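Local atomic coordinates of farnesyl diphosphate phosphatase YisP (Bacillus subtilis subsp. subtilis, PDB entry 3WE9), a protein that hydrolyses farnesyl diphosphate to farnesol and diphosphate, an isoprenoid phosphatase step that supports biofilm formation. Residues A[30-35]-A[234-239]; A[106-111]-A[122-127]; A[159-164]-A[210-215]; A[166-171]-A[175-180]. One frame throughout, in Å; residues are numbered along the deposited sequence.

Contact 1 of 4, residues A[30-35]-A[234-239]; sequences FKALSY and VKAALH
Just behind the patch where Ala32 and Tyr35 meet Ala236, the carbonyl oxygen Lys31 O is gripped twice by the same residue. Ser34 OG reaches back to Lys31 O at 2.5 Å, tilted 21° from the carbonyl plane, and the backbone Ser34 N comes to Lys31 O at 3.2 Å. This double hold keeps Ser34 against Lys31 and brings the serine hydroxyl to one face of the next side chain: Ser34 OG lies over the centre of the Tyr35 ring, 4.0 Å above its plane.

Across the contact the touching atoms are methyl, aromatic and backbone carbons, apart from one backbone nitrogen. Ala32 and Ala236 point their methyls at each other, and the two CB atoms meet at 3.8 Å, close enough for the CA atoms of Ala32 and Ala236 to lie only 5.1 Å apart. Ala32 CB also comes within 3.9 Å of Ala237 N, one residue along the partner helix. Tyr35, its CG anti to the carbonyl carbon (chi1 -62°), swings its ring toward helix 228-250, where Tyr35 CE2 touches Ala236 CB at 4.0 Å. The ring also packs on Leu271 of helix 264-271, while Ala32 O takes a hydrogen bond from Thr233 OG1.

A triethylene glycol molecule, probably from crystallisation, lies near the Ala237 side chain, consistent with a pocket bordering this part of the all-helical synthase fold. With no hydrogen bond between the two segments themselves, the join rests on methyl shape: alanines at both faces let the backbones come very close, and a polar tie between the two helices comes from Thr233, just outside the segments.

Contact 2 of 4, residues A[106-111]-A[122-127]; sequences AAQKED and LMYAYR
Tyr124 reaches from helix 118-140 to Ala107 and Gln108, which follow one another where helix 98-107 gives way to loop, and its side chain can be followed outward. At CB the chain turns so that CG is anti to the backbone N (chi1 -176°), which carries the ring across toward the other segment. Along the near edge, Tyr124 CE1 comes first: it lies 3.4 Å from Ala107 O, with that oxygen in the ring plane, so a polarised aromatic C-H edge faces the carbonyl. Tyr124 CE1 is also 4.3 Å from Ala107 CB. Tyr124 CZ passes 4.1 Å from Ala107 O, and at the tip Tyr124 OH stands 3.9 Å from Ala107 O and 4.3 Å from Gln108 OE1, neighbours without a hydrogen bond between the segments.

Arg127, one turn further along, takes the other flank of Ala107. Arg127 CB packs on Ala107 CB at 3.9 Å, and the chain bends at chi3 (-55°) beyond it, though the placement of the guanidinium itself is less certain in the model. The alanine methyl is thus held between an aliphatic stem and a ring edge.

Along the chain only ten residues separate the two segments, so the contact folds helix 118-140 back against the region it follows. Ala107 also rests on Thr128, Tyr124 on Tyr115 and Arg176 from neighbouring loops, and Ala125, on another side of helix 118-140, packs against Leu157 and Leu161 of helix 145-165.

Contact 3 of 4, residues A[159-164]-A[210-215]; sequences IQLVRF and FEAEAY
Leu161 and Ala212 mark the closest backbone approach, 5.9 Å between their CA atoms, of two helical segments that run nearly antiparallel. The axes of 159-164 and 210-215 come within 9.1 Å and make an angle of 151° between their N-to-C directions. Both residues point their side chains at the opposite helix.

Leu161 does most of the touching. Its CB meets Ala212 CB at 3.8 Å, and with CG anti to the carbonyl carbon (chi1 -73°) and the chain extended at chi2 (179°), Leu161 CD1 is carried to the partner backbone, 3.8 Å from Ala212 CA. This is antiparallel helix packing within the all-helical bundle of the squalene/phytoene synthase family: a small alanine on helix 199-221 admits a leucine from helix 145-165.

One turn after Ala212, Tyr215 brings its ring obliquely to the same methyl, Tyr215 CD2 reaching Leu161 CD1 at 4.1 Å. The tyrosine ring also packs on Ser154, Leu157 and Ala158, further back along helix 145-165. Leu161 has a third helix beside it, touching Leu122 and Ala125 of helix 118-140, while its neighbour Val162 packs on His241 and Val244 of helix 228-250.

Contact 4 of 4, residues A[166-171]-A[175-180]; sequences SDLGTD and NRIPRQ
The oddest feature is how Asn175 folds over Asp171 O. Its backbone N donates to that oxygen at 2.8 Å, tilted 28° from the carbonyl plane, and its side chain curls back over the same atom, Asn175 CG lying 3.1 Å from Asp171 O. This closes the single turn of helix 171-174, whose N-cap is Thr170. Asp167 and Asp171 spell the DXXXD pattern of this synthase family; in related synthases such aspartates coordinate the magnesium ions that hold the substrate diphosphate. With an alanine here the main-chain bond could stay, but the amide group packed against Asp171 O is gone, which would probably leave that carbonyl less covered and the turn freer to shift.

Just before the helix, Asp167 OD1 accepts from Gly169 N at 3.1 Å from above the carboxylate plane, an Asx turn.

Both buried, Leu168 and Ile177 meet through their end methyls, the CD1 atoms 3.7 Å apart as the side chains cross obliquely. Beyond them Leu168 packs on Phe201 and Ile177 on Thr204, both of helix 199-221. Ile177 is held from its carbonyl too: Arg179 NH1 donates to Ile177 O at 2.8 Å, in the carbonyl plane on a lone pair.

Contacts 2, 3 and 4 form one cluster, their centres 14 to 15 Å apart. Contact 1 touches none of them; its centre is 16 Å from that of contact 3, with nearest atoms about 5 Å apart, and 27 Å from that of contact 4. Helices 199-221 and 228-250, consecutive in the chain, belong to contacts 3 and 1. Within the cluster Phe164 meets Tyr124, and Arg176 reaches both. Along the chain, contact 1 joins early and late residues and encloses the other three; contact 2 closes before contact 3 opens, and contact 4 falls between the segments of contact 3. So the DXXXD segment of contact 4, running from loop into helix 171-174, is tied into a single all-helical family domain.

Contact 1 of 4, residues A[30-35]-A[234-239]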
loop_
_atom_site.group_PDB
_atom_site.type_symbol
_atom_site.label_atom_id
_atom_site.label_comp_id
_atom_site.label_asym_id
_atom_site.label_seq_id
_atom_site.Cartn_x
_atom_site.Cartn_y
_atom_site.Cartn_z
ATOM N N PHE A 30 0.108 -5.914 7.730
ATOM C CA PHE A 30 -0.616 -6.684 8.733
ATOM C C PHE A 30 -0.026 -6.362 10.094
ATOM O O PHE A 30 -0.742 -6.196 11.081
ATOM C CB PHE A 30 -0.479 -8.185 8.462
ATOM C CG PHE A 30 -1.255 -9.049 9.418
ATOM C CD1 PHE A 30 -2.614 -9.283 9.220
ATOM C CD2 PHE A 30 -0.630 -9.620 10.524
ATOM C CE1 PHE A 30 -3.341 -10.077 10.111
ATOM C CE2 PHE A 30 -1.347 -10.415 11.421
ATOM C CZ PHE A 30 -2.706 -10.644 11.213
ATOM N N LYS A 31 1.299 -6.274 10.133
ATOM C CA LYS A 31 2.008 -5.971 11.363
ATOM C C LYS A 31 1.662 -4.561 11.844
ATOM O O LYS A 31 1.444 -4.335 13.035
ATOM C CB LYS A 31 3.517 -6.088 11.135
ATOM C CG LYS A 31 4.345 -5.864 12.383
ATOM C CD LYS A 31 3.981 -6.872 13.457
ATOM C CE LYS A 31 4.705 -6.584 14.757
ATOM N NZ LYS A 31 4.246 -7.500 15.841
ATOM N N ALA A 32 1.615 -3.616 10.912
ATOM C CA ALA A 32 1.290 -2.232 11.247
ATOM C C ALA A 32 -0.137 -2.131 11.784
ATOM O O ALA A 32 -0.404 -1.395 12.735
ATOM C CB ALA A 32 1.444 -1.346 10.014
ATOM N N LEU A 33 -1.046 -2.879 11.169
ATOM C CA LEU A 33 -2.450 -2.881 11.568
ATOM C C LEU A 33 -2.698 -3.546 12.918
ATOM O O LEU A 33 -3.702 -3.266 13.576
ATOM C CB LEU A 33 -3.289 -3.594 10.505
ATOM C CG LEU A 33 -3.413 -2.935 9.127
ATOM C CD1 LEU A 33 -4.159 -3.874 8.184
ATOM C CD2 LEU A 33 -4.133 -1.605 9.248
ATOM N N SER A 34 -1.782 -4.419 13.329
ATOM C CA SER A 34 -1.935 -5.137 14.590
ATOM C C SER A 34 -2.046 -4.210 15.797
ATOM O O SER A 34 -2.571 -4.601 16.837
ATOM C CB SER A 34 -0.766 -6.114 14.795
ATOM O OG SER A 34 0.442 -5.423 15.069
ATOM N N TYR A 35 -1.561 -2.979 15.653
ATOM C CA TYR A 35 -1.599 -2.009 16.743
ATOM C C TYR A 35 -2.965 -1.365 16.960
ATOM O O TYR A 35 -3.183 -0.688 17.965
ATOM C CB TYR A 35 -0.545 -0.926 16.511
ATOM C CG TYR A 35 0.858 -1.481 16.492
ATOM C CD1 TYR A 35 1.432 -2.011 17.645
ATOM C CD2 TYR A 35 1.603 -1.504 15.313
ATOM C CE1 TYR A 35 2.717 -2.549 17.627
ATOM C CE2 TYR A 35 2.887 -2.042 15.281
ATOM C CZ TYR A 35 3.437 -2.561 16.442
ATOM O OH TYR A 35 4.709 -3.085 16.421
ATOM N N VAL A 234 -0.016 3.993 11.930
ATOM C CA VAL A 234 0.451 4.877 10.864
ATOM C C VAL A 234 1.971 5.007 10.922
ATOM O O VAL A 234 2.648 4.934 9.898
ATOM C CB VAL A 234 -0.182 6.286 10.973
ATOM C CG1 VAL A 234 0.419 7.210 9.921
ATOM C CG2 VAL A 234 -1.694 6.196 10.782
ATOM N N LYS A 235 2.500 5.184 12.129
ATOM C CA LYS A 235 3.939 5.307 12.337
ATOM C C LYS A 235 4.647 4.041 11.846
ATOM O O LYS A 235 5.683 4.113 11.183
ATOM C CB LYS A 235 4.231 5.527 13.827
ATOM C CG LYS A 235 5.694 5.787 14.163
ATOM C CD LYS A 235 5.871 6.035 15.661
ATOM C CE LYS A 235 7.318 6.358 16.012
ATOM N NZ LYS A 235 7.495 6.605 17.476
ATOM N N ALA A 236 4.082 2.883 12.171
ATOM C CA ALA A 236 4.665 1.615 11.746
ATOM C C ALA A 236 4.700 1.539 10.217
ATOM O O ALA A 236 5.725 1.193 9.624
ATOM C CB ALA A 236 3.854 0.453 12.307
ATOM N N ALA A 237 3.579 1.868 9.586
ATOM C CA ALA A 237 3.488 1.834 8.126
ATOM C C ALA A 237 4.551 2.736 7.502
ATOM O O ALA A 237 5.208 2.362 6.532
ATOM C CB ALA A 237 2.092 2.275 7.678
ATOM N N LEU A 238 4.705 3.933 8.062
ATOM C CA LEU A 238 5.691 4.886 7.578
ATOM C C LEU A 238 7.109 4.326 7.696
ATOM O O LEU A 238 7.863 4.312 6.724
ATOM C CB LEU A 238 5.586 6.193 8.369
ATOM C CG LEU A 238 4.364 7.058 8.046
ATOM C CD1 LEU A 238 4.283 8.230 9.022
ATOM C CD2 LEU A 238 4.468 7.559 6.613
ATOM N N HIS A 239 7.463 3.866 8.892
ATOM C CA HIS A 239 8.797 3.311 9.139
ATOM C C HIS A 239 9.113 2.096 8.276
ATOM O O HIS A 239 10.218 1.971 7.747
ATOM C CB HIS A 239 8.939 2.918 10.613
ATOM C CG HIS A 239 9.263 4.064 11.519
ATOM N ND1 HIS A 239 8.536 5.235 11.529
ATOM C CD2 HIS A 239 10.241 4.220 12.443
ATOM C CE1 HIS A 239 9.054 6.063 12.419
ATOM N NE2 HIS A 239 10.088 5.472 12.989
#

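Contact 2 of 4, residues A[106-111]-A[122-127]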
loop_
_atom_site.group_PDB
_atom_site.type_symbol
_atom_site.label_atom_id
_atom_site.label_comp_id
_atom_site.label_asym_id
_atom_site.label_seq_id
_atom_site.Cartn_x
_atom_site.Cartn_y
_atom_site.Cartn_z
ATOM N N ALA A 106 -12.305 -0.124 -10.665
ATOM C CA ALA A 106 -12.122 0.383 -12.016
ATOM C C ALA A 106 -10.652 0.383 -12.428
ATOM O O ALA A 106 -10.319 0.067 -13.567
ATOM C CB ALA A 106 -12.702 1.798 -12.122
ATOM N N ALA A 107 -9.779 0.731 -11.487
ATOM C CA ALA A 107 -8.340 0.799 -11.742
ATOM C C ALA A 107 -7.674 -0.551 -12.010
ATOM O O ALA A 107 -6.522 -0.601 -12.455
ATOM C CB ALA A 107 -7.641 1.501 -10.579
ATOM N N GLN A 108 -8.380 -1.642 -11.733
ATOM C CA GLN A 108 -7.819 -2.964 -11.988
ATOM C C GLN A 108 -7.930 -3.329 -13.465
ATOM O O GLN A 108 -7.210 -4.204 -13.935
ATOM C CB GLN A 108 -8.499 -4.025 -11.108
ATOM C CG GLN A 108 -8.202 -3.847 -9.622
ATOM C CD GLN A 108 -6.724 -3.652 -9.361
ATOM O OE1 GLN A 108 -5.897 -4.397 -9.869
ATOM N NE2 GLN A 108 -6.387 -2.648 -8.567
ATOM N N LYS A 109 -8.851 -2.697 -14.191
ATOM C CA LYS A 109 -8.958 -2.965 -15.629
ATOM C C LYS A 109 -7.643 -2.304 -16.080
ATOM O O LYS A 109 -7.399 -1.139 -15.754
ATOM C CB LYS A 109 -10.176 -2.245 -16.232
ATOM C CG LYS A 109 -11.411 -2.218 -15.325
ATOM C CD LYS A 109 -12.100 -3.574 -15.256
ATOM C CE LYS A 109 -13.397 -3.488 -14.442
ATOM N NZ LYS A 109 -14.315 -2.426 -14.945
ATOM N N GLU A 110 -6.789 -3.020 -16.808
ATOM C CA GLU A 110 -5.516 -2.425 -17.177
ATOM C C GLU A 110 -5.246 -1.821 -18.533
ATOM O O GLU A 110 -6.124 -1.293 -19.235
ATOM C CB GLU A 110 -4.354 -3.384 -16.831
ATOM C CG GLU A 110 -4.743 -4.836 -16.659
ATOM C CD GLU A 110 -3.830 -5.585 -15.713
ATOM O OE1 GLU A 110 -2.696 -5.940 -16.134
ATOM O OE2 GLU A 110 -4.247 -5.820 -14.538
ATOM N N ASP A 111 -3.963 -1.899 -18.849
ATOM C CA ASP A 111 -3.385 -1.373 -20.058
ATOM C C ASP A 111 -2.075 -2.123 -20.215
ATOM O O ASP A 111 -1.234 -2.123 -19.316
ATOM C CB ASP A 111 -3.150 0.128 -19.874
ATOM C CG ASP A 111 -2.005 0.647 -20.692
ATOM O OD1 ASP A 111 -1.907 0.311 -21.901
ATOM O OD2 ASP A 111 -1.197 1.429 -20.129
ATOM N N LEU A 122 1.709 8.090 -11.124
ATOM C CA LEU A 122 1.159 8.704 -9.915
ATOM C C LEU A 122 -0.356 8.593 -9.866
ATOM O O LEU A 122 -0.937 8.336 -8.810
ATOM C CB LEU A 122 1.556 10.183 -9.836
ATOM C CG LEU A 122 3.050 10.484 -9.697
ATOM C CD1 LEU A 122 3.280 11.994 -9.651
ATOM C CD2 LEU A 122 3.573 9.820 -8.431
ATOM N N MET A 123 -0.995 8.798 -11.011
ATOM C CA MET A 123 -2.446 8.716 -11.099
ATOM C C MET A 123 -2.869 7.290 -10.786
ATOM O O MET A 123 -3.894 7.054 -10.140
ATOM C CB MET A 123 -2.906 9.118 -12.507
ATOM C CG MET A 123 -4.397 8.932 -12.769
ATOM S SD MET A 123 -5.476 9.735 -11.566
ATOM C CE MET A 123 -4.939 11.400 -11.674
ATOM N N TYR A 124 -2.068 6.334 -11.234
ATOM C CA TYR A 124 -2.378 4.940 -10.974
ATOM C C TYR A 124 -2.233 4.586 -9.493
ATOM O O TYR A 124 -3.057 3.861 -8.938
ATOM C CB TYR A 124 -1.482 4.025 -11.789
ATOM C CG TYR A 124 -1.862 2.587 -11.606
ATOM C CD1 TYR A 124 -3.141 2.145 -11.948
ATOM C CD2 TYR A 124 -0.971 1.671 -11.057
ATOM C CE1 TYR A 124 -3.524 0.829 -11.749
ATOM C CE2 TYR A 124 -1.347 0.347 -10.853
ATOM C CZ TYR A 124 -2.622 -0.064 -11.203
ATOM O OH TYR A 124 -2.999 -1.373 -11.023
ATOM N N ALA A 125 -1.171 5.078 -8.864
ATOM C CA ALA A 125 -0.945 4.811 -7.445
ATOM C C ALA A 125 -2.064 5.486 -6.654
ATOM O O ALA A 125 -2.492 4.999 -5.611
ATOM C CB ALA A 125 0.409 5.366 -7.020
ATOM N N TYR A 126 -2.527 6.618 -7.170
ATOM C CA TYR A 126 -3.595 7.379 -6.535
ATOM C C TYR A 126 -4.914 6.613 -6.544
ATOM O O TYR A 126 -5.591 6.517 -5.518
ATOM C CB TYR A 126 -3.766 8.726 -7.250
ATOM C CG TYR A 126 -4.987 9.516 -6.822
ATOM C CD1 TYR A 126 -5.175 9.883 -5.490
ATOM C CD2 TYR A 126 -5.956 9.892 -7.750
ATOM C CE1 TYR A 126 -6.300 10.606 -5.089
ATOM C CE2 TYR A 126 -7.087 10.616 -7.364
ATOM C CZ TYR A 126 -7.251 10.969 -6.033
ATOM O OH TYR A 126 -8.355 11.691 -5.647
ATOM N N ARG A 127 -5.257 6.044 -7.696
ATOM C CA ARG A 127 -6.510 5.309 -7.851
ATOM C C ARG A 127 -6.545 3.971 -7.128
ATOM O O ARG A 127 -7.619 3.408 -6.919
ATOM C CB ARG A 127 -6.809 5.077 -9.336
ATOM C CG ARG A 127 -6.817 6.334 -10.186
ATOM C CD ARG A 127 -7.160 5.994 -11.639
ATOM N NE ARG A 127 -6.270 4.969 -12.187
ATOM C CZ ARG A 127 -5.338 5.193 -13.112
ATOM N NH1 ARG A 127 -5.164 6.410 -13.606
ATOM N NH2 ARG A 127 -4.580 4.199 -13.550
#

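Contact 3 of 4, residues A[159-164]-A[210-215]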
loop_
_atom_site.group_PDB
_atom_site.type_symbol
_atom_site.label_atom_id
_atom_site.label_comp_id
_atom_site.label_asym_id
_atom_site.label_seq_id
_atom_site.Cartn_x
_atom_site.Cartn_y
_atom_site.Cartn_z
ATOM N N ILE A 159 2.651 3.986 -0.399
ATOM C CA ILE A 159 2.837 2.550 -0.202
ATOM C C ILE A 159 2.749 1.798 -1.532
ATOM O O ILE A 159 3.497 0.845 -1.780
ATOM C CB ILE A 159 1.793 2.009 0.799
ATOM C CG1 ILE A 159 2.131 2.516 2.210
ATOM C CG2 ILE A 159 1.745 0.489 0.749
ATOM C CD1 ILE A 159 1.047 2.235 3.261
ATOM N N GLN A 160 1.839 2.230 -2.399
ATOM C CA GLN A 160 1.708 1.588 -3.702
ATOM C C GLN A 160 2.977 1.860 -4.520
ATOM O O GLN A 160 3.494 0.976 -5.210
ATOM C CB GLN A 160 0.470 2.120 -4.430
ATOM C CG GLN A 160 0.142 1.364 -5.703
ATOM C CD GLN A 160 -0.243 -0.085 -5.442
ATOM O OE1 GLN A 160 0.513 -0.842 -4.837
ATOM N NE2 GLN A 160 -1.423 -0.476 -5.907
ATOM N N LEU A 161 3.490 3.081 -4.439
ATOM C CA LEU A 161 4.713 3.419 -5.162
ATOM C C LEU A 161 5.865 2.572 -4.644
ATOM O O LEU A 161 6.703 2.106 -5.417
ATOM C CB LEU A 161 5.060 4.900 -5.002
ATOM C CG LEU A 161 4.178 5.900 -5.761
ATOM C CD1 LEU A 161 4.655 7.326 -5.467
ATOM C CD2 LEU A 161 4.236 5.613 -7.256
ATOM N N VAL A 162 5.913 2.362 -3.334
ATOM C CA VAL A 162 6.991 1.549 -2.775
ATOM C C VAL A 162 6.885 0.110 -3.275
ATOM O O VAL A 162 7.883 -0.507 -3.651
ATOM C CB VAL A 162 6.969 1.574 -1.237
ATOM C CG1 VAL A 162 7.997 0.584 -0.680
ATOM C CG2 VAL A 162 7.303 2.978 -0.755
ATOM N N ARG A 163 5.671 -0.425 -3.282
ATOM C CA ARG A 163 5.471 -1.780 -3.766
ATOM C C ARG A 163 5.921 -1.875 -5.221
ATOM O O ARG A 163 6.590 -2.832 -5.611
ATOM C CB ARG A 163 3.997 -2.173 -3.642
ATOM C CG ARG A 163 3.563 -2.450 -2.214
ATOM C CD ARG A 163 2.061 -2.626 -2.124
ATOM N NE ARG A 163 1.653 -3.134 -0.820
ATOM C CZ ARG A 163 1.789 -4.398 -0.430
ATOM N NH1 ARG A 163 2.324 -5.293 -1.251
ATOM N NH2 ARG A 163 1.390 -4.769 0.778
ATOM N N PHE A 164 5.555 -0.875 -6.019
ATOM C CA PHE A 164 5.934 -0.856 -7.426
ATOM C C PHE A 164 7.450 -0.888 -7.586
ATOM O O PHE A 164 7.971 -1.615 -8.424
ATOM C CB PHE A 164 5.392 0.399 -8.127
ATOM C CG PHE A 164 3.895 0.413 -8.300
ATOM C CD1 PHE A 164 3.119 -0.695 -7.948
ATOM C CD2 PHE A 164 3.262 1.533 -8.840
ATOM C CE1 PHE A 164 1.737 -0.688 -8.133
ATOM C CE2 PHE A 164 1.875 1.552 -9.031
ATOM C CZ PHE A 164 1.111 0.439 -8.677
ATOM N N PHE A 210 11.950 9.397 -4.991
ATOM C CA PHE A 210 11.919 10.749 -4.429
ATOM C C PHE A 210 10.464 11.182 -4.201
ATOM O O PHE A 210 10.130 11.763 -3.163
ATOM C CB PHE A 210 12.613 11.732 -5.380
ATOM C CG PHE A 210 12.767 13.113 -4.817
ATOM C CD1 PHE A 210 13.880 13.448 -4.052
ATOM C CD2 PHE A 210 11.786 14.075 -5.031
ATOM C CE1 PHE A 210 14.016 14.724 -3.505
ATOM C CE2 PHE A 210 11.910 15.357 -4.487
ATOM C CZ PHE A 210 13.028 15.678 -3.724
ATOM N N GLU A 211 9.609 10.910 -5.182
ATOM C CA GLU A 211 8.187 11.233 -5.086
ATOM C C GLU A 211 7.525 10.434 -3.961
ATOM O O GLU A 211 6.779 10.980 -3.151
ATOM C CB GLU A 211 7.492 10.910 -6.412
ATOM C CG GLU A 211 7.859 11.857 -7.544
ATOM C CD GLU A 211 6.987 13.105 -7.561
ATOM O OE1 GLU A 211 6.473 13.493 -6.491
ATOM O OE2 GLU A 211 6.817 13.700 -8.650
ATOM N N ALA A 212 7.790 9.132 -3.921
ATOM C CA ALA A 212 7.206 8.285 -2.891
ATOM C C ALA A 212 7.537 8.832 -1.503
ATOM O O ALA A 212 6.673 8.920 -0.637
ATOM C CB ALA A 212 7.723 6.852 -3.030
ATOM N N GLU A 213 8.792 9.212 -1.302
ATOM C CA GLU A 213 9.230 9.733 -0.016
ATOM C C GLU A 213 8.571 11.069 0.328
ATOM O O GLU A 213 8.332 11.366 1.497
ATOM C CB GLU A 213 10.764 9.837 -0.015
ATOM C CG GLU A 213 11.416 8.469 -0.285
ATOM C CD GLU A 213 12.932 8.493 -0.313
ATOM O OE1 GLU A 213 13.503 9.298 -1.071
ATOM O OE2 GLU A 213 13.555 7.693 0.418
ATOM N N ALA A 214 8.265 11.867 -0.690
ATOM C CA ALA A 214 7.601 13.147 -0.468
ATOM C C ALA A 214 6.194 12.865 0.089
ATOM O O ALA A 214 5.722 13.556 0.991
ATOM C CB ALA A 214 7.509 13.935 -1.784
ATOM N N TYR A 215 5.523 11.849 -0.453
ATOM C CA TYR A 215 4.194 11.498 0.033
ATOM C C TYR A 215 4.287 10.982 1.467
ATOM O O TYR A 215 3.467 11.334 2.309
ATOM C CB TYR A 215 3.549 10.437 -0.864
ATOM C CG TYR A 215 3.038 10.974 -2.183
ATOM C CD1 TYR A 215 1.891 11.773 -2.241
ATOM C CD2 TYR A 215 3.691 10.677 -3.373
ATOM C CE1 TYR A 215 1.409 12.254 -3.461
ATOM C CE2 TYR A 215 3.223 11.152 -4.590
ATOM C CZ TYR A 215 2.082 11.935 -4.629
ATOM O OH TYR A 215 1.618 12.379 -5.846
#

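Contact 4 of 4, residues A[166-171]-A[175-180]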
loop_
_atom_site.group_PDB
_atom_site.type_symbol
_atom_site.label_atom_id
_atom_site.label_comp_id
_atom_site.label_asym_id
_atom_site.label_seq_id
_atom_site.Cartn_x
_atom_site.Cartn_y
_atom_site.Cartn_z
ATOM N N SER A 166 9.622 -2.078 -5.551
ATOM C CA SER A 166 10.208 -3.257 -4.905
ATOM C C SER A 166 10.305 -4.517 -5.764
ATOM O O SER A 166 10.923 -5.503 -5.355
ATOM C CB SER A 166 9.396 -3.613 -3.650
ATOM O OG SER A 166 9.359 -2.544 -2.722
ATOM N N ASP A 167 9.708 -4.502 -6.949
ATOM C CA ASP A 167 9.710 -5.703 -7.775
ATOM C C ASP A 167 9.366 -5.375 -9.220
ATOM O O ASP A 167 8.236 -4.987 -9.525
ATOM C CB ASP A 167 8.689 -6.683 -7.185
ATOM C CG ASP A 167 8.614 -8.006 -7.929
ATOM O OD1 ASP A 167 9.474 -8.296 -8.787
ATOM O OD2 ASP A 167 7.675 -8.771 -7.627
ATOM N N LEU A 168 10.354 -5.519 -10.098
ATOM C CA LEU A 168 10.172 -5.251 -11.520
ATOM C C LEU A 168 10.457 -6.512 -12.332
ATOM O O LEU A 168 10.951 -6.440 -13.460
ATOM C CB LEU A 168 11.104 -4.117 -11.961
ATOM C CG LEU A 168 10.913 -2.767 -11.247
ATOM C CD1 LEU A 168 11.905 -1.748 -11.815
ATOM C CD2 LEU A 168 9.475 -2.280 -11.424
ATOM N N GLY A 169 10.125 -7.664 -11.757
ATOM C CA GLY A 169 10.371 -8.935 -12.420
ATOM C C GLY A 169 9.577 -9.285 -13.670
ATOM O O GLY A 169 10.095 -9.977 -14.547
ATOM N N THR A 170 8.333 -8.817 -13.769
ATOM C CA THR A 170 7.484 -9.120 -14.925
ATOM C C THR A 170 7.304 -7.934 -15.872
ATOM O O THR A 170 7.609 -6.795 -15.519
ATOM C CB THR A 170 6.082 -9.556 -14.480
ATOM O OG1 THR A 170 5.418 -8.443 -13.872
ATOM C CG2 THR A 170 6.166 -10.701 -13.479
ATOM N N ASP A 171 6.790 -8.204 -17.073
ATOM C CA ASP A 171 6.571 -7.142 -18.045
ATOM C C ASP A 171 5.498 -6.181 -17.558
ATOM O O ASP A 171 5.555 -4.989 -17.837
ATOM C CB ASP A 171 6.169 -7.712 -19.412
ATOM C CG ASP A 171 7.312 -8.436 -20.107
ATOM O OD1 ASP A 171 8.487 -8.095 -19.846
ATOM O OD2 ASP A 171 7.032 -9.333 -20.932
ATOM N N ASN A 175 6.202 -2.328 -17.214
ATOM C CA ASN A 175 5.357 -1.399 -17.966
ATOM C C ASN A 175 4.992 -0.136 -17.196
ATOM O O ASN A 175 4.658 0.888 -17.796
ATOM C CB ASN A 175 4.061 -2.089 -18.401
ATOM C CG ASN A 175 4.214 -2.863 -19.693
ATOM O OD1 ASN A 175 3.314 -3.597 -20.096
ATOM N ND2 ASN A 175 5.350 -2.696 -20.355
ATOM N N ARG A 176 5.047 -0.202 -15.870
ATOM C CA ARG A 176 4.698 0.965 -15.069
ATOM C C ARG A 176 5.815 1.999 -14.953
ATOM O O ARG A 176 5.582 3.107 -14.471
ATOM C CB ARG A 176 4.200 0.526 -13.684
ATOM C CG ARG A 176 2.941 -0.354 -13.765
ATOM C CD ARG A 176 2.303 -0.592 -12.396
ATOM N NE ARG A 176 1.264 -1.627 -12.428
ATOM C CZ ARG A 176 0.106 -1.531 -13.082
ATOM N NH1 ARG A 176 -0.192 -0.442 -13.772
ATOM N NH2 ARG A 176 -0.759 -2.535 -13.051
ATOM N N ILE A 177 7.024 1.648 -15.395
ATOM C CA ILE A 177 8.140 2.595 -15.361
ATOM C C ILE A 177 7.875 3.653 -16.445
ATOM O O ILE A 177 7.750 3.323 -17.627
ATOM C CB ILE A 177 9.485 1.906 -15.665
ATOM C CG1 ILE A 177 9.736 0.794 -14.641
ATOM C CG2 ILE A 177 10.615 2.935 -15.637
ATOM C CD1 ILE A 177 10.856 -0.141 -15.025
ATOM N N PRO A 178 7.785 4.933 -16.050
ATOM C CA PRO A 178 7.525 6.038 -16.979
ATOM C C PRO A 178 8.604 6.213 -18.042
ATOM O O PRO A 178 9.760 6.497 -17.733
ATOM C CB PRO A 178 7.423 7.247 -16.054
ATOM C CG PRO A 178 6.975 6.660 -14.760
ATOM C CD PRO A 178 7.829 5.429 -14.665
ATOM N N ARG A 179 8.212 6.049 -19.302
ATOM C CA ARG A 179 9.152 6.183 -20.406
ATOM C C ARG A 179 9.785 7.570 -20.486
ATOM O O ARG A 179 10.925 7.710 -20.940
ATOM C CB ARG A 179 8.464 5.819 -21.729
ATOM C CG ARG A 179 8.629 4.346 -22.129
ATOM C CD ARG A 179 8.315 3.377 -20.983
ATOM N NE ARG A 179 8.517 1.989 -21.393
ATOM C CZ ARG A 179 8.314 0.931 -20.614
ATOM N NH1 ARG A 179 7.896 1.080 -19.355
ATOM N NH2 ARG A 179 8.521 -0.287 -21.101
ATOM N N GLN A 180 9.059 8.597 -20.055
ATOM C CA GLN A 180 9.611 9.950 -20.081
ATOM C C GLN A 180 10.694 10.098 -19.016
ATOM O O GLN A 180 11.645 10.857 -19.191
ATOM C CB GLN A 180 8.519 11.000 -19.855
ATOM C CG GLN A 180 7.624 11.235 -21.061
ATOM C CD GLN A 180 8.421 11.573 -22.303
ATOM O OE1 GLN A 180 9.145 12.573 -22.340
ATOM N NE2 GLN A 180 8.303 10.736 -23.328
#